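Local structure of chorismate mutase protein (Bartonella henselae, 3RMI) at the interface of chains A and B. The protein catalyses the rearrangement of chorismate to prephenate, as a type II, all-helical chorismate mutase that assembles as a two-fold symmetric dimer. Sequence-based numbering; all coordinates share one arbitrary frame. Chains: chain A/B, Chorismate mutase protein.

Contact 1: the interface of chains A and B. Residues chain A 29, 32-33, 36; chain B 73, 75, 79.
The long helix 4-48 of chain A meets the loop of chain B that joins helices 56-72 and 77-106, together with the start of helix 77-106, with A:Ala33 against B:Phe75 at the middle. This is part of the dimer interface of a type II chorismate mutase, whose chains are all helix and connecting loop. B:Phe75 has CG anti to its backbone N (chi1 -168°), which sends the ring out of the loop toward the helix. Its CD1-CE1 rim points at the small residue: B:Phe75 CE1 lies 3.5 Å from A:Ala33 N and B:Phe75 CD1 3.7 Å from A:Ala33 CB, close enough for the ring to press on the helix backbone itself. A:Ile29, one turn earlier, lays CG2 on one face of the B:Phe75 ring, 4.1 Å above its plane and toward the rim. A:Leu32 CB meets the ring's rim from beyond its edge, 4.1 Å from B:Phe75 CE1. On the loop side, B:Thr73 adds its methyl CG2 at 4.1 Å from A:Ala33 CB.
One turn on, A:Phe36 and B:Phe79 cross at about a right angle, edge-to-face with planes turned by 71°. They meet at their outer corners, CE2 of A:Phe36 to CE2 of B:Phe79 at 3.8 Å. Within chain B, the tip CZ of B:Phe75 abuts the edge of the B:Phe79 ring in its plane, while A:Leu32 O lies in plane at the edge of A:Phe36.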
loop_
_atom_site.group_PDB
_atom_site.type_symbol
_atom_site.label_atom_id
_atom_site.label_comp_id
_atom_site.label_asym_id
_atom_site.label_seq_id
_atom_site.Cartn_x
_atom_site.Cartn_y
_atom_site.Cartn_z
ATOM N N ILE A 29 7.474 -1.045 -0.067
ATOM C CA ILE A 29 7.680 -2.489 -0.201
ATOM C C ILE A 29 8.470 -3.055 0.987
ATOM O O ILE A 29 8.193 -4.157 1.456
ATOM C CB ILE A 29 8.429 -2.839 -1.508
ATOM C CG1 ILE A 29 7.490 -2.643 -2.712
ATOM C CG2 ILE A 29 8.958 -4.306 -1.507
ATOM C CD1 ILE A 29 6.199 -3.498 -2.661
ATOM N N LEU A 32 5.958 -3.181 3.957
ATOM C CA LEU A 32 5.057 -4.305 3.709
ATOM C C LEU A 32 5.727 -5.688 3.836
ATOM O O LEU A 32 5.094 -6.633 4.325
ATOM C CB LEU A 32 4.442 -4.190 2.340
ATOM C CG LEU A 32 3.359 -3.155 2.101
ATOM C CD1 LEU A 32 3.081 -3.185 0.565
ATOM C CD2 LEU A 32 2.119 -3.498 2.869
ATOM N N ALA A 33 6.980 -5.819 3.411
ATOM C CA ALA A 33 7.704 -7.051 3.679
ATOM C C ALA A 33 7.656 -7.384 5.159
ATOM O O ALA A 33 7.410 -8.524 5.521
ATOM C CB ALA A 33 9.163 -6.967 3.233
ATOM N N PHE A 36 4.057 -8.365 6.313
ATOM C CA PHE A 36 3.701 -9.717 5.898
ATOM C C PHE A 36 4.465 -10.799 6.687
ATOM O O PHE A 36 3.957 -11.896 6.878
ATOM C CB PHE A 36 3.825 -9.877 4.376
ATOM C CG PHE A 36 2.580 -9.473 3.651
ATOM C CD1 PHE A 36 1.499 -10.349 3.574
ATOM C CD2 PHE A 36 2.430 -8.190 3.156
ATOM C CE1 PHE A 36 0.323 -9.970 2.946
ATOM C CE2 PHE A 36 1.237 -7.791 2.541
ATOM C CZ PHE A 36 0.196 -8.689 2.435
ATOM N N THR B 73 14.358 -8.317 -2.418
ATOM C CA THR B 73 13.937 -8.293 -0.987
ATOM C C THR B 73 13.234 -9.583 -0.505
ATOM O O THR B 73 12.682 -9.603 0.600
ATOM C CB THR B 73 12.952 -7.099 -0.721
ATOM O OG1 THR B 73 13.608 -5.870 -1.033
ATOM C CG2 THR B 73 12.459 -7.043 0.759
ATOM N N PHE B 75 10.437 -10.674 -1.633
ATOM C CA PHE B 75 9.040 -10.251 -1.616
ATOM C C PHE B 75 8.378 -10.621 -2.955
ATOM O O PHE B 75 9.008 -10.473 -4.022
ATOM C CB PHE B 75 9.016 -8.738 -1.434
ATOM C CG PHE B 75 7.667 -8.177 -1.123
ATOM C CD1 PHE B 75 7.284 -7.963 0.179
ATOM C CD2 PHE B 75 6.785 -7.847 -2.136
ATOM C CE1 PHE B 75 6.032 -7.428 0.468
ATOM C CE2 PHE B 75 5.550 -7.307 -1.851
ATOM C CZ PHE B 75 5.172 -7.094 -0.548
ATOM N N PHE B 79 2.656 -9.609 -6.220
ATOM C CA PHE B 79 1.937 -8.771 -5.282
ATOM C C PHE B 79 2.479 -7.352 -5.280
ATOM O O PHE B 79 1.698 -6.405 -5.220
ATOM C CB PHE B 79 1.929 -9.345 -3.873
ATOM C CG PHE B 79 1.014 -8.594 -2.948
ATOM C CD1 PHE B 79 -0.368 -8.668 -3.115
ATOM C CD2 PHE B 79 1.526 -7.772 -1.938
ATOM C CE1 PHE B 79 -1.234 -7.927 -2.274
ATOM C CE2 PHE B 79 0.672 -7.051 -1.093
ATOM C CZ PHE B 79 -0.702 -7.127 -1.257
#

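Contact 2: the interface of chains A and B. Residues chain A 66, 75, 80, 83; chain B 29, 32-33.
B:Ile29 turns CG1 anti to its carbonyl carbon (chi1 -72°), which pushes the longer branch, CG1 and CD1, into chain A between A:Leu66, A:Ala80 and A:Phe83; A:Phe83, with CG anti to its backbone N (chi1 167°), swings its ring across to meet B:Ile29 and B:Leu32. A:Leu66 and B:Ile29 reach toward each other tip to tip. B:Ile29 CG1 sits against the fork of A:Leu66, 3.9 Å from A:Leu66 CD1 and equally near CD2. The terminal methyl, B:Ile29 CD1, goes deeper and collects neighbours from several elements of chain A. B:Ile29 CD1 lies 4.0 Å from A:Ala80 CB. On another side B:Ile29 CD1 is 3.9 Å from A:Phe75 CE2, and it also touches CD2 of A:Phe83, whose side chain runs past it in the opposite direction. The isoleucine thus acts as an apolar plug, and more of its surface is buried here than that of any other residue in the patch.
B:Leu32 sits one turn further along and packs on the flat side of A:Phe83. The methyl B:Leu32 CD1 stands over the centre of the A:Phe83 ring, 4.0 Å from its centroid, a CH-pi contact. The leucine side chain crosses A:Phe83 obliquely, and the methyl over its face should limit how freely the ring can tilt. A:Ala80 N of the same chain lies in plane at the edge of the A:Phe75 ring, which may help to hold its rotation. The patch is wholly apolar across the chains, so shape and hydrophobic burial carry it.
In the fold, the long helix 4-48 of chain B runs past a recess of chain A formed by helix 56-72, the loop carrying A:Phe75 and the first turns of helix 77-106.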
loop_
_atom_site.group_PDB
_atom_site.type_symbol
_atom_site.label_atom_id
_atom_site.label_comp_id
_atom_site.label_asym_id
_atom_site.label_seq_id
_atom_site.Cartn_x
_atom_site.Cartn_y
_atom_site.Cartn_z
ATOM N N LEU A 66 -7.424 3.384 11.498
ATOM C CA LEU A 66 -6.665 3.948 10.403
ATOM C C LEU A 66 -7.397 5.146 9.802
ATOM O O LEU A 66 -6.779 6.121 9.380
ATOM C CB LEU A 66 -6.344 2.886 9.344
ATOM C CG LEU A 66 -5.094 3.206 8.514
ATOM C CD1 LEU A 66 -3.843 3.249 9.434
ATOM C CD2 LEU A 66 -4.902 2.201 7.383
ATOM N N PHE A 75 -5.157 13.054 5.341
ATOM C CA PHE A 75 -5.168 11.996 4.336
ATOM C C PHE A 75 -6.592 11.426 4.210
ATOM O O PHE A 75 -7.284 11.250 5.233
ATOM C CB PHE A 75 -4.217 10.901 4.804
ATOM C CG PHE A 75 -3.903 9.873 3.767
ATOM C CD1 PHE A 75 -2.780 9.993 2.984
ATOM C CD2 PHE A 75 -4.724 8.776 3.583
ATOM C CE1 PHE A 75 -2.481 9.029 2.027
ATOM C CE2 PHE A 75 -4.423 7.815 2.643
ATOM C CZ PHE A 75 -3.298 7.939 1.865
ATOM N N ALA A 80 -7.589 5.485 2.704
ATOM C CA ALA A 80 -6.952 4.704 3.761
ATOM C C ALA A 80 -7.667 3.354 3.942
ATOM O O ALA A 80 -7.033 2.310 4.007
ATOM C CB ALA A 80 -6.921 5.488 5.086
ATOM N N PHE A 83 -7.251 1.045 0.957
ATOM C CA PHE A 83 -5.883 0.520 1.002
ATOM C C PHE A 83 -5.731 -0.598 2.030
ATOM O O PHE A 83 -5.183 -1.667 1.734
ATOM C CB PHE A 83 -4.897 1.645 1.287
ATOM C CG PHE A 83 -3.517 1.166 1.656
ATOM C CD1 PHE A 83 -2.727 0.544 0.750
ATOM C CD2 PHE A 83 -3.032 1.327 2.939
ATOM C CE1 PHE A 83 -1.464 0.087 1.111
ATOM C CE2 PHE A 83 -1.782 0.880 3.284
ATOM C CZ PHE A 83 -1.006 0.263 2.359
ATOM N N ILE B 29 0.727 4.741 5.827
ATOM C CA ILE B 29 -0.115 5.899 5.515
ATOM C C ILE B 29 0.709 7.192 5.460
ATOM O O ILE B 29 0.462 8.058 4.623
ATOM C CB ILE B 29 -1.250 6.075 6.551
ATOM C CG1 ILE B 29 -2.311 4.978 6.351
ATOM C CG2 ILE B 29 -1.933 7.472 6.441
ATOM C CD1 ILE B 29 -2.953 4.961 4.941
ATOM N N LEU B 32 2.652 7.062 2.091
ATOM C CA LEU B 32 1.688 7.345 1.028
ATOM C C LEU B 32 1.178 8.801 1.014
ATOM O O LEU B 32 0.968 9.365 -0.067
ATOM C CB LEU B 32 0.506 6.420 1.135
ATOM C CG LEU B 32 0.664 4.969 0.724
ATOM C CD1 LEU B 32 -0.673 4.270 1.126
ATOM C CD2 LEU B 32 0.896 4.857 -0.751
ATOM N N ALA B 33 0.981 9.408 2.181
ATOM C CA ALA B 33 0.678 10.829 2.209
ATOM C C ALA B 33 1.718 11.609 1.425
ATOM O O ALA B 33 1.368 12.480 0.645
ATOM C CB ALA B 33 0.614 11.374 3.635
#

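Contact 1 and contact 2 lie about 17 Å apart, measured between the centres of their C-alpha atoms, and their shared core is related by the two-fold axis of the dimer. Both use Ile29, Leu32 and Ala33 on helix 4-48 of one chain and Phe75 from the partner's loop, with the chains exchanged. Contact 1 extends this core toward Phe36, Thr73 and Phe79, contact 2 toward Leu66, Ala80 and Phe83, so together they outline parts of one apolar seam that is present twice. Each long helix is therefore gripped by the other subunit, which ties the two chains into an interlocked helical dimer.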